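Local coordinates for DUF1881 domain-containing protein (Neurospora crassa, PDB 5Z6D) that is of unknown function but pairs a beta-gamma-crystallin domain with an Ig-like domain, whose interface renders the calcium-binding site inoperative, at residues Gly102-Asp105 against Lys106-Ser109; Val149-Glu152 against His153-Val156; Glu166-Lys169 against Asp170-Glu173. The protein carries 1 engineered substitution. All coordinates share one frame; numbering follows the deposited sequence.

Contact 1 of 3, residues Gly102-Asp105 against Lys106-Ser109; sequences GGAD and KQYS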
loop_
_atom_site.group_PDB
_atom_site.type_symbol
_atom_site.label_atom_id
_atom_site.label_comp_id
_atom_site.label_asym_id
_atom_site.label_seq_id
_atom_site.Cartn_x
_atom_site.Cartn_y
_atom_site.Cartn_z
ATOM N N GLY A 102 -20.381 2.353 -15.412
ATOM C CA GLY A 102 -20.446 1.736 -16.727
ATOM C C GLY A 102 -19.280 2.021 -17.658
ATOM O O GLY A 102 -19.370 1.773 -18.854
ATOM N N GLY A 103 -18.178 2.521 -17.109
ATOM C CA GLY A 103 -17.025 2.864 -17.920
ATOM C C GLY A 103 -16.181 1.676 -18.345
ATOM O O GLY A 103 -16.325 0.567 -17.818
ATOM N N ALA A 104 -15.297 1.920 -19.311
ATOM C CA ALA A 104 -14.331 0.922 -19.756
ATOM C C ALA A 104 -13.272 0.701 -18.687
ATOM O O ALA A 104 -13.089 1.535 -17.801
ATOM C CB ALA A 104 -13.677 1.358 -21.069
ATOM N N ASP A 105 -12.580 -0.431 -18.765
ATOM C CA ASP A 105 -11.428 -0.651 -17.904
ATOM C C ASP A 105 -10.437 0.492 -18.040
ATOM O O ASP A 105 -10.104 0.904 -19.154
ATOM C CB ASP A 105 -10.745 -1.970 -18.242
ATOM C CG ASP A 105 -11.497 -3.152 -17.714
ATOM O OD1 ASP A 105 -12.639 -2.958 -17.235
ATOM O OD2 ASP A 105 -10.944 -4.270 -17.776
ATOM N N LYS A 106 -9.995 0.999 -16.894
ATOM C CA LYS A 106 -9.012 2.075 -16.795
ATOM C C LYS A 106 -9.530 3.392 -17.360
ATOM O O LYS A 106 -8.742 4.281 -17.645
ATOM C CB LYS A 106 -7.695 1.702 -17.497
ATOM C CG LYS A 106 -7.129 0.343 -17.074
ATOM C CD LYS A 106 -5.724 0.105 -17.621
ATOM C CE LYS A 106 -4.712 1.018 -16.952
ATOM N NZ LYS A 106 -3.315 0.624 -17.279
ATOM N N GLN A 107 -10.843 3.523 -17.500
ATOM C CA GLN A 107 -11.382 4.793 -17.992
ATOM C C GLN A 107 -11.155 5.910 -16.975
ATOM O O GLN A 107 -10.946 7.071 -17.348
ATOM C CB GLN A 107 -12.866 4.678 -18.310
ATOM C CG GLN A 107 -13.449 5.998 -18.810
ATOM C CD GLN A 107 -14.862 5.870 -19.339
ATOM O OE1 GLN A 107 -15.293 4.796 -19.761
ATOM N NE2 GLN A 107 -15.596 6.978 -19.325
ATOM N N TYR A 108 -11.193 5.565 -15.692
ATOM C CA TYR A 108 -11.012 6.558 -14.634
ATOM C C TYR A 108 -9.755 6.276 -13.857
ATOM O O TYR A 108 -9.356 5.120 -13.714
ATOM C CB TYR A 108 -12.220 6.577 -13.687
ATOM C CG TYR A 108 -13.501 6.930 -14.408
ATOM C CD1 TYR A 108 -13.785 8.245 -14.735
ATOM C CD2 TYR A 108 -14.419 5.944 -14.774
ATOM C CE1 TYR A 108 -14.952 8.578 -15.409
ATOM C CE2 TYR A 108 -15.585 6.269 -15.443
ATOM C CZ TYR A 108 -15.844 7.592 -15.759
ATOM O OH TYR A 108 -17.003 7.930 -16.422
ATOM N N SER A 109 -9.115 7.339 -13.382
ATOM C CA SER A 109 -7.968 7.192 -12.491
ATOM C C SER A 109 -8.235 7.877 -11.173
ATOM O O SER A 109 -8.922 8.910 -11.112
ATOM C CB SER A 109 -6.694 7.748 -13.133
ATOM O OG SER A 109 -6.800 9.140 -13.419
#

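Contact 2 of 3, residues Val149-Glu152 against His153-Val156; sequences VRDE and HSGV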
loop_
_atom_site.group_PDB
_atom_site.type_symbol
_atom_site.label_atom_id
_atom_site.label_comp_id
_atom_site.label_asym_id
_atom_site.label_seq_id
_atom_site.Cartn_x
_atom_site.Cartn_y
_atom_site.Cartn_z
ATOM N N VAL A 149 -9.618 12.548 -9.066
ATOM C CA VAL A 149 -10.371 11.593 -9.864
ATOM C C VAL A 149 -10.544 12.147 -11.259
ATOM O O VAL A 149 -11.187 13.209 -11.440
ATOM C CB VAL A 149 -11.757 11.309 -9.294
ATOM C CG1 VAL A 149 -12.442 10.214 -10.127
ATOM C CG2 VAL A 149 -11.663 10.908 -7.823
ATOM N N ARG A 150 -9.998 11.423 -12.237
ATOM C CA ARG A 150 -9.979 11.916 -13.608
ATOM C C ARG A 150 -10.577 10.916 -14.580
ATOM O O ARG A 150 -10.414 9.713 -14.407
ATOM C CB ARG A 150 -8.544 12.233 -14.027
ATOM C CG ARG A 150 -8.440 13.099 -15.244
ATOM C CD ARG A 150 -6.992 13.195 -15.682
ATOM N NE ARG A 150 -6.823 14.132 -16.794
ATOM C CZ ARG A 150 -5.685 14.292 -17.463
ATOM N NH1 ARG A 150 -4.623 13.566 -17.140
ATOM N NH2 ARG A 150 -5.615 15.170 -18.457
ATOM N N ASP A 151 -11.275 11.405 -15.598
ATOM C CA ASP A 151 -11.644 10.559 -16.729
ATOM C C ASP A 151 -10.462 10.584 -17.689
ATOM O O ASP A 151 -10.156 11.615 -18.273
ATOM C CB ASP A 151 -12.928 11.047 -17.406
ATOM C CG ASP A 151 -13.377 10.139 -18.567
ATOM O OD1 ASP A 151 -12.531 9.696 -19.373
ATOM O OD2 ASP A 151 -14.592 9.874 -18.679
ATOM N N GLU A 152 -9.798 9.443 -17.844
ATOM C CA GLU A 152 -8.555 9.370 -18.604
ATOM C C GLU A 152 -8.767 9.495 -20.105
ATOM O O GLU A 152 -7.857 9.889 -20.838
ATOM C CB GLU A 152 -7.831 8.059 -18.298
ATOM C CG GLU A 152 -7.258 8.000 -16.894
ATOM C CD GLU A 152 -5.972 8.796 -16.760
ATOM O OE1 GLU A 152 -5.147 8.759 -17.697
ATOM O OE2 GLU A 152 -5.782 9.461 -15.723
ATOM N N HIS A 153 -9.954 9.130 -20.562
ATOM C CA HIS A 153 -10.274 9.244 -21.979
ATOM C C HIS A 153 -10.403 10.710 -22.351
ATOM O O HIS A 153 -9.684 11.216 -23.217
ATOM C CB HIS A 153 -11.564 8.499 -22.306
ATOM C CG HIS A 153 -11.484 7.024 -22.075
ATOM N ND1 HIS A 153 -12.579 6.195 -22.175
ATOM C CD2 HIS A 153 -10.437 6.228 -21.748
ATOM C CE1 HIS A 153 -12.212 4.951 -21.918
ATOM N NE2 HIS A 153 -10.917 4.944 -21.659
ATOM N N SER A 154 -11.313 11.393 -21.666
ATOM C CA SER A 154 -11.614 12.785 -21.976
ATOM C C SER A 154 -10.569 13.739 -21.396
ATOM O O SER A 154 -10.317 14.804 -21.963
ATOM C CB SER A 154 -13.016 13.149 -21.470
ATOM O OG SER A 154 -13.086 13.160 -20.050
ATOM N N GLY A 155 -9.956 13.358 -20.276
ATOM C CA GLY A 155 -8.954 14.185 -19.625
ATOM C C GLY A 155 -9.556 15.030 -18.519
ATOM O O GLY A 155 -8.842 15.662 -17.752
ATOM N N VAL A 156 -10.882 15.020 -18.444
ATOM C CA VAL A 156 -11.641 15.853 -17.517
ATOM C C VAL A 156 -11.615 15.340 -16.081
ATOM O O VAL A 156 -11.847 14.155 -15.833
ATOM C CB VAL A 156 -13.111 15.967 -17.963
ATOM C CG1 VAL A 156 -13.872 16.931 -17.061
ATOM C CG2 VAL A 156 -13.193 16.415 -19.417
#

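Contact 3 of 3, residues Glu166-Lys169 against Asp170-Glu173; sequences EWNK and DNGE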
loop_
_atom_site.group_PDB
_atom_site.type_symbol
_atom_site.label_atom_id
_atom_site.label_comp_id
_atom_site.label_asym_id
_atom_site.label_seq_id
_atom_site.Cartn_x
_atom_site.Cartn_y
_atom_site.Cartn_z
ATOM N N GLU A 166 -7.555 7.844 9.976
ATOM C CA GLU A 166 -7.297 7.953 11.406
ATOM C C GLU A 166 -7.303 6.574 12.031
ATOM O O GLU A 166 -7.959 5.671 11.537
ATOM C CB GLU A 166 -8.329 8.868 12.090
ATOM C CG GLU A 166 -9.737 8.320 12.157
ATOM C CD GLU A 166 -10.683 9.246 12.916
ATOM O OE1 GLU A 166 -10.271 10.379 13.248
ATOM O OE2 GLU A 166 -11.834 8.840 13.181
ATOM N N TRP A 167 -6.553 6.406 13.112
ATOM C CA TRP A 167 -6.569 5.141 13.821
ATOM C C TRP A 167 -7.810 5.025 14.687
ATOM O O TRP A 167 -8.144 5.941 15.441
ATOM C CB TRP A 167 -5.320 4.974 14.687
ATOM C CG TRP A 167 -5.220 3.589 15.230
ATOM C CD1 TRP A 167 -5.657 3.150 16.447
ATOM C CD2 TRP A 167 -4.683 2.444 14.557
ATOM N NE1 TRP A 167 -5.409 1.804 16.580
ATOM C CE2 TRP A 167 -4.809 1.347 15.436
ATOM C CE3 TRP A 167 -4.087 2.243 13.308
ATOM C CZ2 TRP A 167 -4.371 0.065 15.099
ATOM C CZ3 TRP A 167 -3.653 0.972 12.974
ATOM C CH2 TRP A 167 -3.799 -0.104 13.867
ATOM N N ASN A 168 -8.492 3.892 14.557
ATOM C CA ASN A 168 -9.635 3.544 15.388
ATOM C C ASN A 168 -9.173 2.634 16.517
ATOM O O ASN A 168 -8.884 1.445 16.294
ATOM C CB ASN A 168 -10.719 2.858 14.563
ATOM C CG ASN A 168 -12.021 2.722 15.319
ATOM O OD1 ASN A 168 -12.074 2.082 16.367
ATOM N ND2 ASN A 168 -13.080 3.325 14.791
ATOM N N LYS A 169 -9.090 3.212 17.715
ATOM C CA LYS A 169 -8.550 2.533 18.888
ATOM C C LYS A 169 -9.478 1.423 19.362
ATOM O O LYS A 169 -9.026 0.392 19.860
ATOM C CB LYS A 169 -8.314 3.537 20.022
ATOM C CG LYS A 169 -7.720 4.868 19.568
ATOM C CD LYS A 169 -7.499 5.814 20.737
ATOM C CE LYS A 169 -8.780 6.013 21.534
ATOM N NZ LYS A 169 -9.906 6.525 20.694
ATOM N N ASP A 170 -10.779 1.648 19.207
ATOM C CA ASP A 170 -11.786 0.664 19.590
ATOM C C ASP A 170 -11.584 -0.644 18.835
ATOM O O ASP A 170 -11.486 -1.714 19.435
ATOM C CB ASP A 170 -13.197 1.203 19.324
ATOM C CG ASP A 170 -13.374 2.637 19.787
ATOM O OD1 ASP A 170 -13.958 2.846 20.872
ATOM O OD2 ASP A 170 -12.932 3.558 19.064
ATOM N N ASN A 171 -11.508 -0.540 17.511
ATOM C CA ASN A 171 -11.440 -1.704 16.635
ATOM C C ASN A 171 -10.016 -2.110 16.280
ATOM O O ASN A 171 -9.796 -3.179 15.713
ATOM C CB ASN A 171 -12.225 -1.435 15.349
ATOM C CG ASN A 171 -13.630 -0.933 15.618
ATOM O OD1 ASN A 171 -14.265 -1.325 16.598
ATOM N ND2 ASN A 171 -14.124 -0.058 14.747
ATOM N N GLY A 172 -9.054 -1.253 16.614
ATOM C CA GLY A 172 -7.665 -1.477 16.256
ATOM C C GLY A 172 -7.510 -1.474 14.749
ATOM O O GLY A 172 -6.811 -2.316 14.182
ATOM N N GLU A 173 -8.176 -0.526 14.095
ATOM C CA GLU A 173 -8.208 -0.510 12.626
ATOM C C GLU A 173 -7.814 0.850 12.085
ATOM O O GLU A 173 -7.705 1.799 12.840
ATOM C CB GLU A 173 -9.603 -0.866 12.102
ATOM C CG GLU A 173 -9.932 -2.346 12.095
ATOM C CD GLU A 173 -11.335 -2.618 11.592
ATOM O OE1 GLU A 173 -12.197 -1.719 11.715
ATOM O OE2 GLU A 173 -11.574 -3.730 11.072
#

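Contact 1 of 3, residues Gly102-Asp105 against Lys106-Ser109
Gln107 turns back on Ala104 to close a type II beta turn, with Asp105 and Lys106 at its two central positions. Gln107 N donates to Ala104 O over 3.0 Å, and this bond draws the turn shut. The Gln107 side chain adds a second, with CG anti to the backbone N (chi1 179°) and the chain extended beyond it: OE1 accepts Ala104 N at 2.9 Å, so main chain and side chain both grip Ala104. OE1 also sits 3.2 Å from Gly103 CA, where a side chain on residue 103 would clash, and glycine suits that place. An alanine in place of Gln107 would leave Ala104 N without this acceptor and is likely to set the incoming loop free to shift, the bond made by NE2 being lost as well. Asp105 has the polyproline-like backbone expected at the first corner, and a charged residue is at ease on this exposed bend; its CB leads away from the second half of the turn. Lys106 takes the second corner with positive phi (65°), a conformation glycine adopts most easily; the cost is that Lys106 CB is pressed to 3.0 Å from Asp105 O. Its aliphatic chain, bent at chi3, leads outward, where Lys106 makes a cation-pi contact with Tyr123. Next to the turn, Tyr108 takes Gln107 CG over one face of its ring, 4.0 Å above the plane and offset toward the rim.

Contact 2 of 3, residues Val149-Glu152 against His153-Val156
Arg150 and Asp151 reach the returning chain in different ways, and between them they fasten a beta hairpin whose bend ends in a G1 beta bulge: Gly155 and Val156 both face Asp151. Arg150 runs alongside the bulge with its chain extended from CG to NE, CG lying anti to the backbone N (chi1 -163°), and this length brings the guanidinium edge to the Gly155 carbonyl. NE donates to Gly155 O at 2.7 Å in a nearly straight bond (172°); the oxygen lies in the guanidinium plane, whereas the donor stands above the carbonyl plane. NH2 adds a weak bond to the same oxygen. Arginine suits this site because its long chain carries NE to the carbonyl, with NH2 on the same edge adding a little.

Asp151 folds its carboxylate over the bend instead. OD1 accepts Ser154 N at 3.1 Å, the donor standing above the carboxylate plane, and His153 N in a weaker bond of Asx-turn type. A short acidic side chain can thus hold two successive amides at the bend. OD2, bonded to Gln107 NE2, helps to hold the carboxylate's rotation. The main chain completes the closure: Asp151 N gives to Val156 O at 2.8 Å, and Gly155 N to Asp151 O at 2.7 Å. Gly155 has positive phi (95°), where a side chain would jam against the preceding carbonyl oxygen. Ser154 OG, meanwhile, packs 3.4 Å from Asp151 CG and weakly accepts Val156 N, 3.3 Å away.

Contact 3 of 3, residues Glu166-Lys169 against Asp170-Glu173
Trp167 lays one face of its indole against the returning backbone, and Glu173 O stands over that face, 3.5 Å from CD2 and offset toward the rim. The Gly172 main chain slants past the six-membered ring, where Trp167 CZ2 comes within 3.5 Å of Gly172 C. With CG anti to the backbone N (chi1 -170°), the indole swings across to the strand partner, and its broad surface suits a stretch of bare peptide. Val174 is touched by the same tryptophan, which extends the packing along the next strand.

Two further flat groups lie at the bend. The amides of Asn168 and Asn171 are stacked, their planes only 10° apart, with Asn168 CG 3.5 Å from Asn171 ND2. The Asp170 carboxylate is turned steeply to the Asn168 amide, their planes 67° apart. Asn168 OD1 reaches over the bend and accepts Asn171 N at 2.9 Å, the donor tilted from the carbonyl plane; ND2 is held by Asp175. Asparagine fits here because one end of its amide can take a backbone N-H while the other gives to a carboxylate, and the two bonds together fix which way the group is flipped.

Along the main chain the strands are joined by Asn168 N to Glu173 O at 2.8 Å and by Glu173 N to Asn168 O at 3.0 Å. Gly172 N also approaches Asn168 O, in a weak bond. Position 172 has positive phi, a conformation that glycine adopts most easily, and Gly172 and Glu173 together face the single residue Asn168: the G1 beta bulge that ends the turn of an antiparallel beta hairpin.

In the fold
Leaving strand 91-99 of the mixed sheet, the chain passes through contact 1, a turn in the loop that carries it across to strand 108-112 of the five-stranded sheet, the second sheet of the Ig-like domain. Contact 2 then closes the hairpin between strands 143-151 and 157-168, and contact 3 closes the next one, between 157-168 and 173-177. The three follow in series; none nests in or crosses another. Contacts 1 and 2 adjoin, their centres about 9 Å apart, on neighbouring strands, where Gln107 O probably bonds Glu152 N and Ser109 OG probably pairs with Glu152 OE2. Contact 3 lies at the far end of strand 157-168, its centre about 35 Å from that of contact 2.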